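Local coordinates for 389aa long hypothetical nucleolar protein (Pyrococcus horikoshii, PDB 5ZVE) that methylates C5 of cytosine 72 in several tRNAs, using S-adenosyl-L-methionine as the methyl donor, at residues A[10-15]-A[289-294]; A[14-19]-A[325-330]; A[27-32]-A[364-369]. All coordinates share one frame; numbering follows the deposited sequence.

Contact 1: A[10-15]-A[289-294]; sequences REYYKN and RTLKHI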
loop_
_atom_site.group_PDB
_atom_site.type_symbol
_atom_site.label_atom_id
_atom_site.label_comp_id
_atom_site.label_asym_id
_atom_site.label_seq_id
_atom_site.Cartn_x
_atom_site.Cartn_y
_atom_site.Cartn_z
ATOM N N ARG A 10 -0.136 -11.899 17.922
ATOM C CA ARG A 10 0.102 -13.257 17.441
ATOM C C ARG A 10 -1.022 -14.185 17.882
ATOM O O ARG A 10 -1.530 -14.974 17.086
ATOM C CB ARG A 10 1.454 -13.784 17.922
ATOM C CG ARG A 10 2.623 -12.949 17.438
ATOM C CD ARG A 10 3.891 -13.768 17.294
ATOM N NE ARG A 10 4.286 -14.459 18.516
ATOM C CZ ARG A 10 5.141 -13.967 19.409
ATOM N NH1 ARG A 10 5.456 -14.675 20.483
ATOM N NH2 ARG A 10 5.684 -12.769 19.230
ATOM N N GLU A 11 -1.400 -14.085 19.155
ATOM C CA GLU A 11 -2.530 -14.843 19.684
ATOM C C GLU A 11 -3.818 -14.463 18.964
ATOM O O GLU A 11 -4.665 -15.312 18.701
ATOM C CB GLU A 11 -2.687 -14.610 21.194
ATOM C CG GLU A 11 -1.488 -15.037 22.034
ATOM C CD GLU A 11 -1.216 -16.527 21.954
ATOM O OE1 GLU A 11 -2.141 -17.289 21.597
ATOM O OE2 GLU A 11 -0.076 -16.942 22.247
ATOM N N TYR A 12 -3.951 -13.179 18.648
ATOM C CA TYR A 12 -5.117 -12.681 17.937
ATOM C C TYR A 12 -5.215 -13.351 16.571
ATOM O O TYR A 12 -6.267 -13.878 16.204
ATOM C CB TYR A 12 -5.051 -11.156 17.794
ATOM C CG TYR A 12 -6.170 -10.561 16.967
ATOM C CD1 TYR A 12 -7.377 -10.199 17.547
ATOM C CD2 TYR A 12 -6.016 -10.364 15.601
ATOM C CE1 TYR A 12 -8.401 -9.657 16.786
ATOM C CE2 TYR A 12 -7.024 -9.830 14.836
ATOM C CZ TYR A 12 -8.215 -9.477 15.428
ATOM O OH TYR A 12 -9.214 -8.944 14.647
ATOM N N TYR A 13 -4.109 -13.342 15.833
ATOM C CA TYR A 13 -4.059 -13.979 14.519
ATOM C C TYR A 13 -4.376 -15.471 14.603
ATOM O O TYR A 13 -5.160 -15.984 13.805
ATOM C CB TYR A 13 -2.691 -13.774 13.867
ATOM C CG TYR A 13 -2.437 -12.367 13.368
ATOM C CD1 TYR A 13 -3.487 -11.536 12.990
ATOM C CD2 TYR A 13 -1.143 -11.871 13.268
ATOM C CE1 TYR A 13 -3.250 -10.251 12.533
ATOM C CE2 TYR A 13 -0.898 -10.594 12.812
ATOM C CZ TYR A 13 -1.952 -9.788 12.447
ATOM O OH TYR A 13 -1.697 -8.516 11.990
ATOM N N LYS A 14 -3.761 -16.163 15.560
ATOM C CA LYS A 14 -4.006 -17.591 15.740
ATOM C C LYS A 14 -5.481 -17.858 15.997
ATOM O O LYS A 14 -6.055 -18.793 15.444
ATOM C CB LYS A 14 -3.160 -18.160 16.884
ATOM C CG LYS A 14 -1.669 -18.225 16.586
ATOM C CD LYS A 14 -0.848 -18.570 17.827
ATOM C CE LYS A 14 0.643 -18.600 17.505
ATOM N NZ LYS A 14 1.495 -18.763 18.722
ATOM N N ASN A 15 -6.094 -17.027 16.832
ATOM C CA ASN A 15 -7.512 -17.167 17.135
ATOM C C ASN A 15 -8.384 -16.908 15.915
ATOM O O ASN A 15 -9.404 -17.565 15.716
ATOM C CB ASN A 15 -7.918 -16.217 18.260
ATOM C CG ASN A 15 -7.485 -16.708 19.620
ATOM O OD1 ASN A 15 -7.335 -17.911 19.838
ATOM N ND2 ASN A 15 -7.283 -15.779 20.550
ATOM N N ARG A 289 1.806 -1.819 15.903
ATOM C CA ARG A 289 0.411 -1.681 16.303
ATOM C C ARG A 289 -0.124 -2.989 16.860
ATOM O O ARG A 289 0.289 -4.070 16.439
ATOM C CB ARG A 289 -0.449 -1.200 15.131
ATOM C CG ARG A 289 -0.381 0.308 14.928
ATOM C CD ARG A 289 -0.949 0.721 13.595
ATOM N NE ARG A 289 -0.668 2.122 13.292
ATOM C CZ ARG A 289 -0.900 2.691 12.111
ATOM N NH1 ARG A 289 -1.409 1.978 11.115
ATOM N NH2 ARG A 289 -0.613 3.972 11.922
ATOM N N THR A 290 -1.035 -2.882 17.822
ATOM C CA THR A 290 -1.557 -4.052 18.512
ATOM C C THR A 290 -3.058 -3.923 18.799
ATOM O O THR A 290 -3.747 -3.106 18.183
ATOM C CB THR A 290 -0.782 -4.314 19.821
ATOM O OG1 THR A 290 -1.251 -5.529 20.417
ATOM C CG2 THR A 290 -0.936 -3.146 20.803
ATOM N N LEU A 291 -3.555 -4.742 19.721
ATOM C CA LEU A 291 -4.995 -4.897 19.928
ATOM C C LEU A 291 -5.707 -3.595 20.266
ATOM O O LEU A 291 -6.754 -3.296 19.694
ATOM C CB LEU A 291 -5.268 -5.930 21.026
ATOM C CG LEU A 291 -5.506 -7.376 20.566
ATOM C CD1 LEU A 291 -4.432 -7.847 19.598
ATOM C CD2 LEU A 291 -5.613 -8.322 21.755
ATOM N N LYS A 292 -5.148 -2.829 21.195
ATOM C CA LYS A 292 -5.714 -1.530 21.551
ATOM C C LYS A 292 -5.916 -0.638 20.321
ATOM O O LYS A 292 -6.873 0.133 20.256
ATOM C CB LYS A 292 -4.825 -0.828 22.582
ATOM C CG LYS A 292 -3.345 -0.843 22.227
ATOM C CD LYS A 292 -2.553 0.115 23.103
ATOM C CE LYS A 292 -1.124 0.252 22.618
ATOM N NZ LYS A 292 -0.425 1.394 23.271
ATOM N N HIS A 293 -5.015 -0.756 19.346
ATOM C CA HIS A 293 -5.107 0.026 18.115
ATOM C C HIS A 293 -6.230 -0.449 17.197
ATOM O O HIS A 293 -6.840 0.349 16.491
ATOM C CB HIS A 293 -3.784 -0.015 17.351
ATOM C CG HIS A 293 -2.638 0.595 18.091
ATOM N ND1 HIS A 293 -1.580 -0.148 18.567
ATOM C CD2 HIS A 293 -2.381 1.881 18.435
ATOM C CE1 HIS A 293 -0.720 0.653 19.172
ATOM N NE2 HIS A 293 -1.182 1.887 19.104
ATOM N N ILE A 294 -6.494 -1.748 17.207
ATOM C CA ILE A 294 -7.535 -2.319 16.366
ATOM C C ILE A 294 -8.904 -1.806 16.783
ATOM O O ILE A 294 -9.683 -1.340 15.952
ATOM C CB ILE A 294 -7.518 -3.859 16.424
ATOM C CG1 ILE A 294 -6.227 -4.395 15.799
ATOM C CG2 ILE A 294 -8.722 -4.430 15.699
ATOM C CD1 ILE A 294 -6.067 -5.897 15.912
#

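Contact 2: A[14-19]-A[325-330]; sequences KNLFGK and LSYEEN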
loop_
_atom_site.group_PDB
_atom_site.type_symbol
_atom_site.label_atom_id
_atom_site.label_comp_id
_atom_site.label_asym_id
_atom_site.label_seq_id
_atom_site.Cartn_x
_atom_site.Cartn_y
_atom_site.Cartn_z
ATOM N N LYS A 14 -3.761 -16.163 15.560
ATOM C CA LYS A 14 -4.006 -17.591 15.740
ATOM C C LYS A 14 -5.481 -17.858 15.997
ATOM O O LYS A 14 -6.055 -18.793 15.444
ATOM C CB LYS A 14 -3.160 -18.160 16.884
ATOM C CG LYS A 14 -1.669 -18.225 16.586
ATOM C CD LYS A 14 -0.848 -18.570 17.827
ATOM C CE LYS A 14 0.643 -18.600 17.505
ATOM N NZ LYS A 14 1.495 -18.763 18.722
ATOM N N ASN A 15 -6.094 -17.027 16.832
ATOM C CA ASN A 15 -7.512 -17.167 17.135
ATOM C C ASN A 15 -8.384 -16.908 15.915
ATOM O O ASN A 15 -9.404 -17.565 15.716
ATOM C CB ASN A 15 -7.918 -16.217 18.260
ATOM C CG ASN A 15 -7.485 -16.708 19.620
ATOM O OD1 ASN A 15 -7.335 -17.911 19.838
ATOM N ND2 ASN A 15 -7.283 -15.779 20.550
ATOM N N LEU A 16 -7.967 -15.956 15.091
ATOM C CA LEU A 16 -8.802 -15.490 13.995
ATOM C C LEU A 16 -8.609 -16.314 12.724
ATOM O O LEU A 16 -9.544 -16.489 11.939
ATOM C CB LEU A 16 -8.514 -14.016 13.712
ATOM C CG LEU A 16 -9.304 -13.406 12.559
ATOM C CD1 LEU A 16 -10.796 -13.500 12.840
ATOM C CD2 LEU A 16 -8.870 -11.972 12.315
ATOM N N PHE A 17 -7.398 -16.825 12.522
ATOM C CA PHE A 17 -7.094 -17.554 11.298
ATOM C C PHE A 17 -6.773 -19.024 11.541
ATOM O O PHE A 17 -6.819 -19.832 10.616
ATOM C CB PHE A 17 -5.908 -16.907 10.571
ATOM C CG PHE A 17 -6.106 -15.457 10.238
ATOM C CD1 PHE A 17 -7.105 -15.060 9.368
ATOM C CD2 PHE A 17 -5.272 -14.490 10.781
ATOM C CE1 PHE A 17 -7.281 -13.726 9.054
ATOM C CE2 PHE A 17 -5.442 -13.154 10.470
ATOM C CZ PHE A 17 -6.447 -12.772 9.605
ATOM N N GLY A 18 -6.450 -19.374 12.779
ATOM C CA GLY A 18 -5.935 -20.701 13.057
ATOM C C GLY A 18 -4.421 -20.645 13.069
ATOM O O GLY A 18 -3.837 -19.846 12.341
ATOM N N LYS A 19 -3.788 -21.477 13.892
ATOM C CA LYS A 19 -2.337 -21.450 14.070
ATOM C C LYS A 19 -1.534 -21.542 12.773
ATOM O O LYS A 19 -0.613 -20.756 12.545
ATOM C CB LYS A 19 -1.902 -22.600 14.976
ATOM C CG LYS A 19 -0.511 -22.433 15.563
ATOM C CD LYS A 19 -0.109 -23.667 16.347
ATOM C CE LYS A 19 1.274 -23.519 16.952
ATOM N NZ LYS A 19 1.672 -24.761 17.663
ATOM N N LEU A 325 -5.737 -6.645 8.398
ATOM C CA LEU A 325 -6.258 -8.000 8.499
ATOM C C LEU A 325 -7.349 -8.178 9.556
ATOM O O LEU A 325 -8.065 -9.179 9.541
ATOM C CB LEU A 325 -5.109 -8.958 8.806
ATOM C CG LEU A 325 -4.012 -9.019 7.745
ATOM C CD1 LEU A 325 -2.750 -9.621 8.337
ATOM C CD2 LEU A 325 -4.496 -9.836 6.566
ATOM N N SER A 326 -7.480 -7.212 10.465
ATOM C CA SER A 326 -8.332 -7.388 11.643
ATOM C C SER A 326 -9.793 -7.632 11.280
ATOM O O SER A 326 -10.283 -7.159 10.250
ATOM C CB SER A 326 -8.236 -6.176 12.572
ATOM O OG SER A 326 -9.003 -5.094 12.081
ATOM N N TYR A 327 -10.477 -8.399 12.119
ATOM C CA TYR A 327 -11.901 -8.622 11.942
ATOM C C TYR A 327 -12.679 -7.337 12.195
ATOM O O TYR A 327 -13.540 -6.959 11.395
ATOM C CB TYR A 327 -12.405 -9.731 12.874
ATOM C CG TYR A 327 -13.856 -10.077 12.632
ATOM C CD1 TYR A 327 -14.213 -11.038 11.699
ATOM C CD2 TYR A 327 -14.870 -9.425 13.323
ATOM C CE1 TYR A 327 -15.542 -11.348 11.469
ATOM C CE2 TYR A 327 -16.194 -9.725 13.101
ATOM C CZ TYR A 327 -16.526 -10.687 12.173
ATOM O OH TYR A 327 -17.850 -10.987 11.950
ATOM N N GLU A 328 -12.378 -6.681 13.314
ATOM C CA GLU A 328 -13.148 -5.528 13.780
ATOM C C GLU A 328 -13.188 -4.387 12.758
ATOM O O GLU A 328 -14.232 -3.763 12.565
ATOM C CB GLU A 328 -12.580 -4.998 15.104
ATOM C CG GLU A 328 -12.783 -5.903 16.315
ATOM C CD GLU A 328 -11.760 -7.024 16.401
ATOM O OE1 GLU A 328 -10.877 -7.096 15.519
ATOM O OE2 GLU A 328 -11.833 -7.828 17.356
ATOM N N GLU A 329 -12.061 -4.125 12.098
ATOM C CA GLU A 329 -11.991 -3.036 11.127
ATOM C C GLU A 329 -12.615 -3.430 9.796
ATOM O O GLU A 329 -12.858 -2.580 8.942
ATOM C CB GLU A 329 -10.542 -2.599 10.890
ATOM C CG GLU A 329 -9.827 -2.046 12.106
ATOM C CD GLU A 329 -8.339 -1.856 11.858
ATOM O OE1 GLU A 329 -7.970 -0.865 11.196
ATOM O OE2 GLU A 329 -7.542 -2.699 12.317
ATOM N N ASN A 330 -12.884 -4.717 9.629
ATOM C CA ASN A 330 -13.336 -5.223 8.343
ATOM C C ASN A 330 -14.746 -5.802 8.391
ATOM O O ASN A 330 -15.721 -5.062 8.252
ATOM C CB ASN A 330 -12.344 -6.260 7.824
ATOM C CG ASN A 330 -11.007 -5.641 7.474
ATOM O OD1 ASN A 330 -10.948 -4.484 7.051
ATOM N ND2 ASN A 330 -9.926 -6.398 7.655
#

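Contact 3: A[27-32]-A[364-369]; sequences KKLREP and FYPHKH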
loop_
_atom_site.group_PDB
_atom_site.type_symbol
_atom_site.label_atom_id
_atom_site.label_comp_id
_atom_site.label_asym_id
_atom_site.label_seq_id
_atom_site.Cartn_x
_atom_site.Cartn_y
_atom_site.Cartn_z
ATOM N N LYS A 27 4.746 -14.989 8.488
ATOM C CA LYS A 27 5.993 -15.276 7.787
ATOM C C LYS A 27 6.107 -14.470 6.498
ATOM O O LYS A 27 7.147 -13.879 6.214
ATOM C CB LYS A 27 6.114 -16.767 7.473
ATOM C CG LYS A 27 7.416 -17.126 6.761
ATOM C CD LYS A 27 7.461 -18.591 6.361
ATOM C CE LYS A 27 8.511 -18.837 5.280
ATOM N NZ LYS A 27 8.450 -20.230 4.745
ATOM N N LYS A 28 5.036 -14.460 5.711
ATOM C CA LYS A 28 5.044 -13.757 4.435
ATOM C C LYS A 28 4.973 -12.244 4.616
ATOM O O LYS A 28 5.549 -11.497 3.823
ATOM C CB LYS A 28 3.895 -14.245 3.552
ATOM C CG LYS A 28 4.121 -15.642 2.999
ATOM C CD LYS A 28 5.588 -15.847 2.636
ATOM C CE LYS A 28 5.826 -17.206 1.999
ATOM N NZ LYS A 28 7.267 -17.414 1.679
ATOM N N LEU A 29 4.281 -11.798 5.666
ATOM C CA LEU A 29 4.171 -10.372 5.967
ATOM C C LEU A 29 5.538 -9.733 6.202
ATOM O O LEU A 29 5.722 -8.535 5.967
ATOM C CB LEU A 29 3.285 -10.138 7.197
ATOM C CG LEU A 29 1.768 -10.081 7.003
ATOM C CD1 LEU A 29 1.071 -9.815 8.337
ATOM C CD2 LEU A 29 1.399 -9.020 5.983
ATOM N N ARG A 30 6.498 -10.532 6.652
ATOM C CA ARG A 30 7.832 -10.006 6.928
ATOM C C ARG A 30 8.600 -9.710 5.645
ATOM O O ARG A 30 9.591 -8.987 5.663
ATOM C CB ARG A 30 8.633 -10.987 7.787
ATOM C CG ARG A 30 9.854 -10.366 8.464
ATOM C CD ARG A 30 9.603 -10.193 9.932
ATOM N NE ARG A 30 10.572 -9.326 10.603
ATOM C CZ ARG A 30 11.696 -9.737 11.182
ATOM N NH1 ARG A 30 12.022 -11.022 11.191
ATOM N NH2 ARG A 30 12.486 -8.851 11.771
ATOM N N GLU A 31 8.116 -10.247 4.529
ATOM C CA GLU A 31 8.800 -10.121 3.245
ATOM C C GLU A 31 8.083 -9.143 2.313
ATOM O O GLU A 31 6.879 -8.915 2.455
ATOM C CB GLU A 31 8.905 -11.489 2.561
ATOM C CG GLU A 31 9.407 -12.622 3.445
ATOM C CD GLU A 31 9.384 -13.962 2.724
ATOM O OE1 GLU A 31 8.897 -14.012 1.574
ATOM O OE2 GLU A 31 9.845 -14.965 3.307
ATOM N N PRO A 32 8.824 -8.557 1.357
ATOM C CA PRO A 32 8.181 -7.715 0.343
ATOM C C PRO A 32 7.252 -8.546 -0.532
ATOM O O PRO A 32 7.400 -9.769 -0.580
ATOM C CB PRO A 32 9.360 -7.163 -0.471
ATOM C CG PRO A 32 10.577 -7.397 0.383
ATOM C CD PRO A 32 10.282 -8.624 1.178
ATOM N N PHE A 364 -7.672 -10.339 0.690
ATOM C CA PHE A 364 -6.403 -10.734 0.112
ATOM C C PHE A 364 -5.433 -11.110 1.223
ATOM O O PHE A 364 -5.379 -10.454 2.264
ATOM C CB PHE A 364 -5.824 -9.615 -0.756
ATOM C CG PHE A 364 -6.593 -9.372 -2.029
ATOM C CD1 PHE A 364 -7.655 -8.485 -2.057
ATOM C CD2 PHE A 364 -6.244 -10.031 -3.198
ATOM C CE1 PHE A 364 -8.362 -8.261 -3.229
ATOM C CE2 PHE A 364 -6.944 -9.811 -4.376
ATOM C CZ PHE A 364 -8.006 -8.925 -4.391
ATOM N N TYR A 365 -4.702 -12.197 1.007
ATOM C CA TYR A 365 -3.717 -12.682 1.962
ATOM C C TYR A 365 -2.356 -12.771 1.292
ATOM O O TYR A 365 -2.273 -13.130 0.118
ATOM C CB TYR A 365 -4.119 -14.048 2.510
ATOM C CG TYR A 365 -5.382 -14.039 3.336
ATOM C CD1 TYR A 365 -5.353 -13.669 4.674
ATOM C CD2 TYR A 365 -6.602 -14.410 2.782
ATOM C CE1 TYR A 365 -6.506 -13.666 5.440
ATOM C CE2 TYR A 365 -7.762 -14.411 3.541
ATOM C CZ TYR A 365 -7.705 -14.037 4.869
ATOM O OH TYR A 365 -8.846 -14.033 5.638
ATOM N N PRO A 366 -1.281 -12.451 2.035
ATOM C CA PRO A 366 0.065 -12.476 1.448
ATOM C C PRO A 366 0.514 -13.868 0.992
ATOM O O PRO A 366 1.181 -13.985 -0.036
ATOM C CB PRO A 366 0.958 -11.960 2.588
ATOM C CG PRO A 366 0.184 -12.219 3.835
ATOM C CD PRO A 366 -1.263 -12.053 3.452
ATOM N N HIS A 367 0.155 -14.904 1.740
ATOM C CA HIS A 367 0.601 -16.256 1.416
ATOM C C HIS A 367 -0.241 -16.890 0.315
ATOM O O HIS A 367 0.212 -17.801 -0.368
ATOM C CB HIS A 367 0.593 -17.138 2.670
ATOM C CG HIS A 367 -0.769 -17.379 3.242
ATOM N ND1 HIS A 367 -1.618 -16.358 3.611
ATOM C CD2 HIS A 367 -1.422 -18.531 3.528
ATOM C CE1 HIS A 367 -2.741 -16.870 4.084
ATOM N NE2 HIS A 367 -2.647 -18.186 4.047
ATOM N N LYS A 368 -1.469 -16.416 0.141
ATOM C CA LYS A 368 -2.338 -16.956 -0.904
ATOM C C LYS A 368 -2.262 -16.185 -2.222
ATOM O O LYS A 368 -2.305 -16.785 -3.290
ATOM C CB LYS A 368 -3.793 -16.999 -0.422
ATOM C CG LYS A 368 -4.048 -17.952 0.735
ATOM C CD LYS A 368 -5.531 -18.004 1.087
ATOM C CE LYS A 368 -5.822 -19.088 2.117
ATOM N NZ LYS A 368 -7.242 -19.062 2.568
ATOM N N HIS A 369 -2.159 -14.862 -2.157
ATOM C CA HIS A 369 -2.291 -14.055 -3.367
ATOM C C HIS A 369 -1.056 -13.232 -3.709
ATOM O O HIS A 369 -1.057 -12.506 -4.705
ATOM C CB HIS A 369 -3.500 -13.129 -3.243
ATOM C CG HIS A 369 -4.721 -13.813 -2.723
ATOM N ND1 HIS A 369 -5.292 -13.501 -1.506
ATOM C CD2 HIS A 369 -5.481 -14.806 -3.247
ATOM C CE1 HIS A 369 -6.350 -14.266 -1.308
ATOM N NE2 HIS A 369 -6.486 -15.067 -2.352
#

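Contact 1: A[10-15]-A[289-294]
The ring of Tyr12 carries this contact, with Ile294 covering part of one face and Leu291 meeting the base of the side chain. Ile294 CD1 sits 4.3 Å from the centroid of the Tyr12 ring and only 15° off its normal, a CH-pi contact displaced toward the rim, where CE2 is the nearest ring atom. Isoleucine suits this place because its longer branch, CG1 to CD1, carries a methyl over the ring face. Leu291 approaches obliquely, its CD1 lying 3.8 Å from Tyr12 CB, where CB joins the ring. Tyr12 keeps CG anti to its own nitrogen (chi1 175°), which swings the ring out from helix 7-17 toward these two methyls. Tyrosine suits the place because its flat carbon surface packs while its OH hydrogen-bonds to Glu328 OE1 and the backbone N of Tyr327. Within 289-294, the N-H of Thr290 bonds to His293 ND1 at 2.9 Å, nearly in the ring plane, tying the helix start together. Helix 7-17 of the ferredoxin-like region thus lies against the first turn of helix 291-310 in the methyltransferase region, and Tyr13 of helix 7-17 packs on Ala22 and Met26 of helix 19-29.

Contact 2: A[14-19]-A[325-330]
The last turn of helix 7-17 faces an irregular loop, with Leu16 and Tyr327 closest at 7.8 Å between CA atoms; the loop folds into a type I turn over Tyr327 to Asn330. Leu16 places its two methyls on different parts of that loop. CD2 lies 3.9 Å from Tyr327 N and also rests near Leu325 O, while CD1 meets Tyr327 CB at 4.1 Å, the two side chains crossing at about a right angle. With CG anti to the backbone N (chi1 179°), the forked end of Leu16 projects from the helix toward the loop. A branched aliphatic suits this spot because one residue can touch backbone and side chain together. Phe17 comes in beside it: its CZ is 4.1 Å from Leu325 CB, and Leu325 O lies at the ring edge, near the ring plane. CG of Leu16 lies over the centre of one face of the Phe17 ring. The loop follows strand 316-322 of the Rossmann-like methyltransferase fold, shortly after Cys323, the predicted nucleophile of this RsmB/NOP-family enzyme, whose side chain is about 8 Å from that of Leu325. Inside the loop, Ser326 forms an ST motif: its OG accepts from Glu329 N at 3.2 Å and donates to Glu329 OE2 at 2.8 Å. Thr277 OG1 is a second partner of that carboxylate oxygen. Leu325 O accepts a hydrogen bond from Arg363 NH2, and Gly18, with positive phi (95°), lets the chain leave helix 7-17 for helix 19-29.

Contact 3: A[27-32]-A[364-369]
Pro366 meets Lys28 and Leu29, while the two imidazoles of 364-369 are flanked by their own neighbours: His367 has Lys368 CG over one face, offset toward the rim, and His369 has Lys368 CB over the centre of one face and Tyr365 N at its edge. That edge contact is a hydrogen bond, Tyr365 N to His369 ND1 at 2.9 Å, nearly in the ring plane and close to straight (172°). The short helix 366-369 follows strand 361-364 of the methyltransferase region, and proline suits its first turn, where its ring nitrogen has no N-H to leave unpaired. Across from it lies the end of helix 19-29 of the ferredoxin-like region. The methylenes of Lys28 do the packing, CB against Pro366 CB at 3.8 Å, and the chain then bends at chi2 (-38°), carrying its ammonium away toward a long ion pair with Glu31 OE1, which also has a salt bridge to Arg75. Lysine suits the spot, with apolar methylenes near the helix and its charge farther out. Leu29 CD2 comes obliquely to Pro366 CG at 4.0 Å. His367 turns its imidazole away, where NE2 hydrogen-bonds to Glu21 OE1, and leaves its CB 3.8 Å from Lys28 CG, the two side chains crossing at about a right angle.

From the N terminus, helix 7-17 supplies the first segment of contacts 1 and 2, which start from the same stretch and share Lys14 and Asn15; the chain then turns into helix 19-29, whose end supplies contact 3. Each contact closes a long loop of some 270 to 330 residues on the methyltransferase region: contact 1 on the start of helix 291-310, contact 2 on the loop after strand 316-322, contact 3 on helix 366-369. The loop of contact 3 crosses those of contacts 1 and 2, because their segments alternate along the chain. Contacts 1 and 2 touch at Ile294 and Glu328, besides the tyrosine hydroxyl, and contacts 2 and 3 through Phe17 with Tyr365 and Leu325 with Leu29.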